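Local coordinates for hypothetical protein APE0525 (Aeropyrum pernix, PDB 2CX0) that is of unknown function but, as a PUA-domain protein, probably binds RNA and may take part in translation initiation, at residues L10-A15 / K49-S54; A43-V48 / I60-V65; T79-K84 / A174-A179. All blocks are in the same frame, centred on the assembly; numbering follows the deposited sequence.

Interaction 1: L10-A15 / K49-S54; sequences LARLEA and KARTDS
R12 and R51 face each other as a hydrogen-bonded pair of an antiparallel β-sheet, where strand 9-17 runs beside strand 45-51. Each backbone N donates to the other's O at 2.9 Å. The same two-way exchange recurs at E14 and K49, where K49 N meets E14 O at 2.8 Å in an almost straight bond (178° at the hydrogen). Between these pairs L13 and A50 form the non-hydrogen-bonded pair, and their CA atoms approach to 4.5 Å.

The two sheet faces differ in chemistry. On one, the R12 and R51 side chains lie side by side and point the same way, with guanidinium planes only 6° apart. Contact is made by R51 NH2, which reaches R12 CD at 3.2 Å, while R12 NE stands 4.0 Å from that NH2; the two like charges probably repel somewhat. The K49 and E14 side chains cross at a slant, and K49 NZ makes a long salt bridge, 3.9 Å, to E14 OE1. On the other face L13 CD1 packs on A50 CB at 3.6 Å, and A11 CB lies near T52 CG2.

Farther out, strand 2-5 continues the sheet beyond 9-17, with A11 hydrogen-bonded to L3 and L13 to H1. Strand 56-62 flanks the opposite side, where A50 pairs with Y57, and T52 OG1 bonds to G55 O in the turn that follows. Beyond T52, a water bridges the two segments: it donates to L10 O and accepts from D53 N.

Interaction 2: A43-V48 / I60-V65; sequences ADLRLV and ITVDGV
Strands 45-51 and 56-62 form an antiparallel β-hairpin, and across its open end, R46 and T61 make the hydrogen-bonded pair, flanked by the non-hydrogen-bonded pairs L45-V62 and L47-I60. T61 N donates to R46 O at 2.8 Å, and R46 N returns a bond to T61 O. One step on, D63 N donates to D44 O, extending the ladder beyond the L45-V62 pair.

The side chains of L45 and V62 run alongside each other, with L45 CD1 3.9 Å from V62 CG2, while L47 CD1 meets I60 CG1 at a slant. A43 CB adds to this apolar face by touching V62 CG1 at 3.7 Å. Helix 20-30 packs against it through L26, which touches both L45 and I60, and F39 covers L45 and V62.

On the reverse face T61 is held between two neighbours. Its CG2 meets V48 CG2 at 3.7 Å, the two side chains crossing at about a right angle, and its OG1 lies 3.4 Å from R46 CB. With chi1 at 58°, OG1 sits between the backbone N and the carbonyl carbon, hydrogen-bonded to a water at 2.6 Å. The same water donates to D44 O and accepts from G64 N, and so ties D44, just before strand 45-51, to T61 and to the type I' turn of V62 to V65, which leads into strand 65-70. In that turn, chi1 of D63 (-74°) sets CG anti to the carbonyl carbon, on the side of 43-48. There D44 N donates to D63 OD1 at 3.1 Å, approaching from above the carboxylate plane, 44° out of it.

Interaction 3: T79-K84 / A174-A179; sequences TLQCLK and ALWELA
Q81 NE2 is held by two acceptors of the C-terminal helix 174-183: Q180 OE1 is the stronger partner, and W176 O takes a weak bond at 3.2 Å. Q81 lies in the first turn of helix 80-86, which packs against 174-183; the short axes pass 10.8 Å apart at 54°. A bend at chi2 (77°) turns CD toward helix 174-183, and NE2 then lies over one face of the W176 indole, offset toward the rim, with the amide and ring planes 35° apart. L80 CB lies in plane at the indole edge, and L80 CD1 touches W176 CD1 at 3.9 Å. An alanine in place of W176 removes the indole under Q81 NE2 and beside L80, which would probably open a gap there and leave the amide freer to turn, although the backbone O would remain as acceptor.

T79 CG2 meets L175 CD2 at 4.4 Å. As the N-cap, T79 fixes the start of helix 80-86: its OG1 accepts from C82 N at 2.9 Å and also bonds to P66 O of strand 65-70. Q81 OE1, buried against A179 CB at 3.4 Å, has no hydrogen-bond partner in the model, which is probably a small cost beside the two acceptors that hold NE2.

How the interactions relate
Interactions 1 and 2 share strand 45-51 and belong to one antiparallel sheet: 9-17 pairs along one edge of that strand and 56-62 along the other. Their centres are about 16 Å apart, and they meet where L13 CD2 touches V48 CG1 at 3.9 Å and A15 CB packs near V48 CG2. Interaction 3 joins helix 80-86, which follows the last strand of this sheet, to the C-terminal helix 174-183. It reaches interaction 1 through L178 CD2 on A50 CB, 4.0 Å, and interaction 2 through V65 CG1 at Q81 O, 4.1 Å. The C-terminal helix, reached after the second sheet, thus returns to the first.

Interaction 1: L10-A15 / K49-S54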
loop_
_atom_site.group_PDB
_atom_site.type_symbol
_atom_site.label_atom_id
_atom_site.label_comp_id
_atom_site.label_asym_id
_atom_site.label_seq_id
_atom_site.Cartn_x
_atom_site.Cartn_y
_atom_site.Cartn_z
ATOM N N LEU A 10 -22.555 -1.804 2.880
ATOM C CA LEU A 10 -22.833 -3.002 2.103
ATOM C C LEU A 10 -22.114 -3.003 0.750
ATOM O O LEU A 10 -22.085 -1.985 0.052
ATOM C CB LEU A 10 -24.347 -3.110 1.901
ATOM C CG LEU A 10 -24.760 -4.273 1.018
ATOM C CD1 LEU A 10 -24.864 -5.553 1.897
ATOM C CD2 LEU A 10 -26.097 -3.903 0.333
ATOM N N ALA A 11 -21.474 -4.112 0.406
ATOM C CA ALA A 11 -20.817 -4.208 -0.877
ATOM C C ALA A 11 -21.236 -5.474 -1.591
ATOM O O ALA A 11 -21.249 -6.540 -0.990
ATOM C CB ALA A 11 -19.216 -4.164 -0.745
ATOM N N ARG A 12 -21.573 -5.332 -2.879
ATOM C CA ARG A 12 -21.922 -6.485 -3.716
ATOM C C ARG A 12 -20.631 -6.849 -4.446
ATOM O O ARG A 12 -20.008 -5.991 -5.118
ATOM C CB ARG A 12 -23.008 -6.110 -4.718
ATOM C CG ARG A 12 -24.350 -6.041 -4.014
ATOM C CD ARG A 12 -25.399 -5.221 -4.754
ATOM N NE ARG A 12 -26.489 -4.786 -3.854
ATOM C CZ ARG A 12 -27.442 -5.584 -3.367
ATOM N NH1 ARG A 12 -27.438 -6.863 -3.698
ATOM N NH2 ARG A 12 -28.405 -5.137 -2.549
ATOM N N LEU A 13 -20.232 -8.114 -4.340
ATOM C CA LEU A 13 -18.979 -8.552 -4.925
ATOM C C LEU A 13 -19.109 -9.494 -6.119
ATOM O O LEU A 13 -20.014 -10.293 -6.190
ATOM C CB LEU A 13 -18.146 -9.241 -3.859
ATOM C CG LEU A 13 -17.188 -8.430 -2.991
ATOM C CD1 LEU A 13 -17.899 -7.366 -2.260
ATOM C CD2 LEU A 13 -16.521 -9.373 -2.021
ATOM N N GLU A 14 -18.172 -9.355 -7.051
ATOM C CA GLU A 14 -18.046 -10.202 -8.235
ATOM C C GLU A 14 -16.575 -10.612 -8.261
ATOM O O GLU A 14 -15.714 -9.735 -8.264
ATOM C CB GLU A 14 -18.335 -9.434 -9.514
ATOM C CG GLU A 14 -19.775 -9.344 -9.851
ATOM C CD GLU A 14 -19.981 -8.950 -11.295
ATOM O OE1 GLU A 14 -19.334 -7.967 -11.727
ATOM O OE2 GLU A 14 -20.778 -9.626 -11.986
ATOM N N ALA A 15 -16.274 -11.915 -8.257
ATOM C CA ALA A 15 -14.875 -12.369 -8.246
ATOM C C ALA A 15 -14.632 -13.300 -9.437
ATOM O O ALA A 15 -15.564 -13.945 -9.901
ATOM C CB ALA A 15 -14.593 -13.130 -6.947
ATOM N N LYS A 49 -14.225 -7.454 -7.612
ATOM C CA LYS A 49 -14.814 -6.130 -7.875
ATOM C C LYS A 49 -15.919 -5.930 -6.825
ATOM O O LYS A 49 -16.785 -6.800 -6.665
ATOM C CB LYS A 49 -15.444 -6.092 -9.248
ATOM C CG LYS A 49 -14.465 -5.843 -10.367
ATOM C CD LYS A 49 -15.198 -5.530 -11.674
ATOM C CE LYS A 49 -15.375 -6.772 -12.544
ATOM N NZ LYS A 49 -16.317 -6.508 -13.723
ATOM N N ALA A 50 -15.900 -4.802 -6.112
ATOM C CA ALA A 50 -16.911 -4.599 -5.075
ATOM C C ALA A 50 -17.627 -3.297 -5.368
ATOM O O ALA A 50 -16.963 -2.260 -5.612
ATOM C CB ALA A 50 -16.226 -4.481 -3.704
ATOM N N ARG A 51 -18.950 -3.338 -5.352
ATOM C CA ARG A 51 -19.708 -2.134 -5.576
ATOM C C ARG A 51 -20.408 -1.743 -4.298
ATOM O O ARG A 51 -21.118 -2.555 -3.728
ATOM C CB ARG A 51 -20.727 -2.313 -6.681
ATOM C CG ARG A 51 -21.526 -1.025 -6.987
ATOM C CD ARG A 51 -22.378 -1.170 -8.302
ATOM N NE ARG A 51 -23.327 -2.288 -8.181
ATOM C CZ ARG A 51 -24.456 -2.262 -7.475
ATOM N NH1 ARG A 51 -24.822 -1.167 -6.823
ATOM N NH2 ARG A 51 -25.193 -3.357 -7.383
ATOM N N THR A 52 -20.184 -0.511 -3.849
ATOM C CA THR A 52 -20.767 0.017 -2.608
ATOM C C THR A 52 -21.628 1.209 -3.007
ATOM O O THR A 52 -21.767 1.490 -4.206
ATOM C CB THR A 52 -19.705 0.622 -1.723
ATOM O OG1 THR A 52 -19.108 1.740 -2.423
ATOM C CG2 THR A 52 -18.632 -0.399 -1.364
ATOM N N ASP A 53 -22.177 1.905 -1.997
ATOM C CA ASP A 53 -22.981 3.144 -2.162
ATOM C C ASP A 53 -22.395 4.215 -3.098
ATOM O O ASP A 53 -23.075 4.807 -3.930
ATOM C CB ASP A 53 -23.095 3.878 -0.824
ATOM C CG ASP A 53 -24.327 3.534 -0.086
ATOM O OD1 ASP A 53 -25.166 2.832 -0.693
ATOM O OD2 ASP A 53 -24.446 3.972 1.093
ATOM N N SER A 54 -21.137 4.521 -2.883
ATOM C CA SER A 54 -20.511 5.579 -3.643
ATOM C C SER A 54 -19.882 5.124 -4.940
ATOM O O SER A 54 -19.800 5.898 -5.894
ATOM C CB SER A 54 -19.458 6.307 -2.756
ATOM O OG SER A 54 -18.394 5.434 -2.379
HETATM O O HOH W 1 -22.455 0.710 0.573
#

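Interaction 2: A43-V48 / I60-V65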
loop_
_atom_site.group_PDB
_atom_site.type_symbol
_atom_site.label_atom_id
_atom_site.label_comp_id
_atom_site.label_asym_id
_atom_site.label_seq_id
_atom_site.Cartn_x
_atom_site.Cartn_y
_atom_site.Cartn_z
ATOM N N ALA A 43 0.710 -19.046 -6.617
ATOM C CA ALA A 43 -0.317 -18.469 -5.780
ATOM C C ALA A 43 -1.604 -18.276 -6.609
ATOM O O ALA A 43 -1.560 -17.995 -7.789
ATOM C CB ALA A 43 0.156 -17.094 -5.226
ATOM N N ASP A 44 -2.727 -18.431 -5.949
ATOM C CA ASP A 44 -4.044 -18.243 -6.520
ATOM C C ASP A 44 -4.354 -16.723 -6.594
ATOM O O ASP A 44 -4.473 -16.017 -5.556
ATOM C CB ASP A 44 -5.025 -18.912 -5.605
ATOM C CG ASP A 44 -6.369 -19.047 -6.217
ATOM O OD1 ASP A 44 -6.603 -18.463 -7.303
ATOM O OD2 ASP A 44 -7.209 -19.733 -5.606
ATOM N N LEU A 45 -4.512 -16.241 -7.810
ATOM C CA LEU A 45 -4.742 -14.818 -8.070
ATOM C C LEU A 45 -6.150 -14.629 -8.594
ATOM O O LEU A 45 -6.535 -15.236 -9.598
ATOM C CB LEU A 45 -3.740 -14.321 -9.120
ATOM C CG LEU A 45 -2.399 -13.653 -8.791
ATOM C CD1 LEU A 45 -1.854 -14.139 -7.436
ATOM C CD2 LEU A 45 -1.404 -13.900 -9.976
ATOM N N ARG A 46 -6.927 -13.798 -7.914
ATOM C CA ARG A 46 -8.293 -13.517 -8.336
ATOM C C ARG A 46 -8.540 -12.002 -8.330
ATOM O O ARG A 46 -7.914 -11.238 -7.594
ATOM C CB ARG A 46 -9.299 -14.213 -7.390
ATOM C CG ARG A 46 -9.144 -15.751 -7.302
ATOM C CD ARG A 46 -10.208 -16.415 -6.410
ATOM N NE ARG A 46 -11.582 -16.273 -6.909
ATOM C CZ ARG A 46 -12.125 -16.973 -7.908
ATOM N NH1 ARG A 46 -11.421 -17.900 -8.571
ATOM N NH2 ARG A 46 -13.392 -16.761 -8.224
ATOM N N LEU A 47 -9.474 -11.588 -9.135
ATOM C CA LEU A 47 -9.854 -10.194 -9.228
ATOM C C LEU A 47 -11.223 -10.077 -8.588
ATOM O O LEU A 47 -12.192 -10.740 -9.038
ATOM C CB LEU A 47 -9.959 -9.757 -10.684
ATOM C CG LEU A 47 -10.411 -8.316 -10.908
ATOM C CD1 LEU A 47 -9.246 -7.334 -10.472
ATOM C CD2 LEU A 47 -10.707 -8.151 -12.382
ATOM N N VAL A 48 -11.289 -9.275 -7.528
ATOM C CA VAL A 48 -12.552 -9.032 -6.821
ATOM C C VAL A 48 -13.021 -7.593 -7.104
ATOM O O VAL A 48 -12.269 -6.631 -6.904
ATOM C CB VAL A 48 -12.351 -9.159 -5.326
ATOM C CG1 VAL A 48 -13.620 -8.843 -4.588
ATOM C CG2 VAL A 48 -11.824 -10.569 -5.022
ATOM N N ILE A 60 -6.946 -7.162 -6.306
ATOM C CA ILE A 60 -6.449 -8.460 -6.676
ATOM C C ILE A 60 -6.152 -9.214 -5.399
ATOM O O ILE A 60 -5.462 -8.684 -4.518
ATOM C CB ILE A 60 -5.191 -8.322 -7.516
ATOM C CG1 ILE A 60 -5.602 -7.789 -8.919
ATOM C CG2 ILE A 60 -4.444 -9.694 -7.603
ATOM C CD1 ILE A 60 -4.381 -7.394 -9.784
ATOM N N THR A 61 -6.690 -10.419 -5.261
ATOM C CA THR A 61 -6.386 -11.231 -4.074
ATOM C C THR A 61 -5.316 -12.254 -4.422
ATOM O O THR A 61 -5.263 -12.770 -5.523
ATOM C CB THR A 61 -7.621 -11.990 -3.507
ATOM O OG1 THR A 61 -8.192 -12.866 -4.511
ATOM C CG2 THR A 61 -8.679 -10.940 -3.073
ATOM N N VAL A 62 -4.464 -12.533 -3.445
ATOM C CA VAL A 62 -3.380 -13.484 -3.570
ATOM C C VAL A 62 -3.641 -14.506 -2.442
ATOM O O VAL A 62 -3.517 -14.213 -1.252
ATOM C CB VAL A 62 -1.957 -12.834 -3.364
ATOM C CG1 VAL A 62 -0.859 -13.879 -3.592
ATOM C CG2 VAL A 62 -1.717 -11.704 -4.329
ATOM N N ASP A 63 -4.014 -15.719 -2.838
ATOM C CA ASP A 63 -4.352 -16.778 -1.871
ATOM C C ASP A 63 -5.433 -16.317 -0.917
ATOM O O ASP A 63 -5.431 -16.654 0.259
ATOM C CB ASP A 63 -3.099 -17.270 -1.114
ATOM C CG ASP A 63 -2.233 -18.138 -1.991
ATOM O OD1 ASP A 63 -2.829 -18.749 -2.900
ATOM O OD2 ASP A 63 -1.005 -18.216 -1.799
ATOM N N GLY A 64 -6.354 -15.520 -1.440
ATOM C CA GLY A 64 -7.449 -15.037 -0.649
ATOM C C GLY A 64 -7.130 -13.728 0.044
ATOM O O GLY A 64 -8.047 -13.049 0.517
ATOM N N VAL A 65 -5.862 -13.333 0.132
ATOM C CA VAL A 65 -5.592 -12.043 0.790
ATOM C C VAL A 65 -5.777 -10.830 -0.187
ATOM O O VAL A 65 -5.215 -10.824 -1.257
ATOM C CB VAL A 65 -4.162 -12.050 1.376
ATOM C CG1 VAL A 65 -3.875 -10.719 2.043
ATOM C CG2 VAL A 65 -4.024 -13.219 2.367
HETATM O O HOH W 2 -6.918 -15.142 -4.376
#

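Interaction 3: T79-K84 / A174-A179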
loop_
_atom_site.group_PDB
_atom_site.type_symbol
_atom_site.label_atom_id
_atom_site.label_comp_id
_atom_site.label_asym_id
_atom_site.label_seq_id
_atom_site.Cartn_x
_atom_site.Cartn_y
_atom_site.Cartn_z
ATOM N N THR A 79 -1.947 -3.224 -0.663
ATOM C CA THR A 79 -2.760 -2.761 0.420
ATOM C C THR A 79 -1.900 -2.964 1.675
ATOM O O THR A 79 -0.844 -3.666 1.666
ATOM C CB THR A 79 -3.962 -3.673 0.637
ATOM O OG1 THR A 79 -3.481 -5.059 0.747
ATOM C CG2 THR A 79 -4.979 -3.473 -0.567
ATOM N N LEU A 80 -2.379 -2.408 2.784
ATOM C CA LEU A 80 -1.646 -2.655 4.048
ATOM C C LEU A 80 -1.795 -4.133 4.420
ATOM O O LEU A 80 -0.915 -4.703 5.086
ATOM C CB LEU A 80 -2.195 -1.770 5.188
ATOM C CG LEU A 80 -1.892 -0.282 4.935
ATOM C CD1 LEU A 80 -2.322 0.438 6.210
ATOM C CD2 LEU A 80 -0.368 0.002 4.703
ATOM N N GLN A 81 -2.929 -4.759 4.052
ATOM C CA GLN A 81 -3.128 -6.210 4.319
ATOM C C GLN A 81 -2.038 -7.033 3.591
ATOM O O GLN A 81 -1.542 -8.033 4.129
ATOM C CB GLN A 81 -4.535 -6.691 3.853
ATOM C CG GLN A 81 -5.703 -6.149 4.743
ATOM C CD GLN A 81 -6.086 -4.688 4.492
ATOM O OE1 GLN A 81 -5.570 -4.048 3.545
ATOM N NE2 GLN A 81 -7.014 -4.157 5.325
ATOM N N CYS A 82 -1.669 -6.600 2.378
ATOM C CA CYS A 82 -0.621 -7.260 1.624
ATOM C C CYS A 82 0.710 -7.142 2.400
ATOM O O CYS A 82 1.535 -8.104 2.528
ATOM C CB CYS A 82 -0.469 -6.587 0.250
ATOM S SG CYS A 82 0.922 -7.237 -0.731
ATOM N N LEU A 83 0.938 -5.980 2.982
ATOM C CA LEU A 83 2.213 -5.836 3.734
ATOM C C LEU A 83 2.237 -6.738 4.988
ATOM O O LEU A 83 3.293 -7.216 5.421
ATOM C CB LEU A 83 2.452 -4.392 4.129
ATOM C CG LEU A 83 2.500 -3.437 2.912
ATOM C CD1 LEU A 83 2.926 -2.037 3.457
ATOM C CD2 LEU A 83 3.443 -3.907 1.754
ATOM N N LYS A 84 1.067 -6.972 5.552
ATOM C CA LYS A 84 0.971 -7.834 6.713
ATOM C C LYS A 84 1.243 -9.337 6.364
ATOM O O LYS A 84 2.040 -10.037 7.001
ATOM C CB LYS A 84 -0.408 -7.657 7.354
ATOM C CG LYS A 84 -0.570 -8.482 8.631
ATOM C CD LYS A 84 -1.824 -8.034 9.417
ATOM C CE LYS A 84 -2.056 -8.895 10.678
ATOM N NZ LYS A 84 -3.334 -8.492 11.392
ATOM N N ALA A 174 -11.158 4.071 3.143
ATOM C CA ALA A 174 -12.234 3.262 2.609
ATOM C C ALA A 174 -11.753 1.936 2.026
ATOM O O ALA A 174 -12.384 0.882 2.281
ATOM C CB ALA A 174 -12.995 4.056 1.572
ATOM N N LEU A 175 -10.661 1.986 1.263
ATOM C CA LEU A 175 -10.126 0.751 0.687
ATOM C C LEU A 175 -9.650 -0.190 1.816
ATOM O O LEU A 175 -9.866 -1.424 1.742
ATOM C CB LEU A 175 -8.963 1.037 -0.295
ATOM C CG LEU A 175 -8.133 -0.175 -0.789
ATOM C CD1 LEU A 175 -9.012 -1.113 -1.645
ATOM C CD2 LEU A 175 -7.003 0.289 -1.635
ATOM N N TRP A 176 -9.031 0.403 2.861
ATOM C CA TRP A 176 -8.533 -0.396 3.975
ATOM C C TRP A 176 -9.704 -1.149 4.635
ATOM O O TRP A 176 -9.593 -2.369 4.912
ATOM C CB TRP A 176 -7.873 0.502 5.032
ATOM C CG TRP A 176 -7.179 -0.320 6.061
ATOM C CD1 TRP A 176 -5.947 -0.882 5.956
ATOM C CD2 TRP A 176 -7.729 -0.764 7.289
ATOM N NE1 TRP A 176 -5.691 -1.682 7.049
ATOM C CE2 TRP A 176 -6.766 -1.618 7.893
ATOM C CE3 TRP A 176 -8.940 -0.518 7.949
ATOM C CZ2 TRP A 176 -6.977 -2.235 9.137
ATOM C CZ3 TRP A 176 -9.160 -1.127 9.198
ATOM C CH2 TRP A 176 -8.182 -1.975 9.776
ATOM N N GLU A 177 -10.826 -0.453 4.846
ATOM C CA GLU A 177 -11.962 -1.084 5.522
ATOM C C GLU A 177 -12.569 -2.173 4.661
ATOM O O GLU A 177 -12.897 -3.233 5.139
ATOM C CB GLU A 177 -13.044 -0.045 5.907
ATOM C CG GLU A 177 -12.586 0.955 6.993
ATOM C CD GLU A 177 -12.345 0.341 8.378
ATOM O OE1 GLU A 177 -12.616 -0.856 8.643
ATOM O OE2 GLU A 177 -11.875 1.081 9.243
ATOM N N LEU A 178 -12.728 -1.875 3.382
ATOM C CA LEU A 178 -13.244 -2.858 2.472
ATOM C C LEU A 178 -12.310 -4.111 2.449
ATOM O O LEU A 178 -12.782 -5.276 2.507
ATOM C CB LEU A 178 -13.355 -2.222 1.085
ATOM C CG LEU A 178 -13.636 -3.289 0.005
ATOM C CD1 LEU A 178 -15.014 -3.961 0.261
ATOM C CD2 LEU A 178 -13.626 -2.567 -1.369
ATOM N N ALA A 179 -11.004 -3.871 2.377
ATOM C CA ALA A 179 -10.025 -4.978 2.308
ATOM C C ALA A 179 -10.044 -5.818 3.573
ATOM O O ALA A 179 -9.960 -7.053 3.478
ATOM C CB ALA A 179 -8.602 -4.478 2.046
#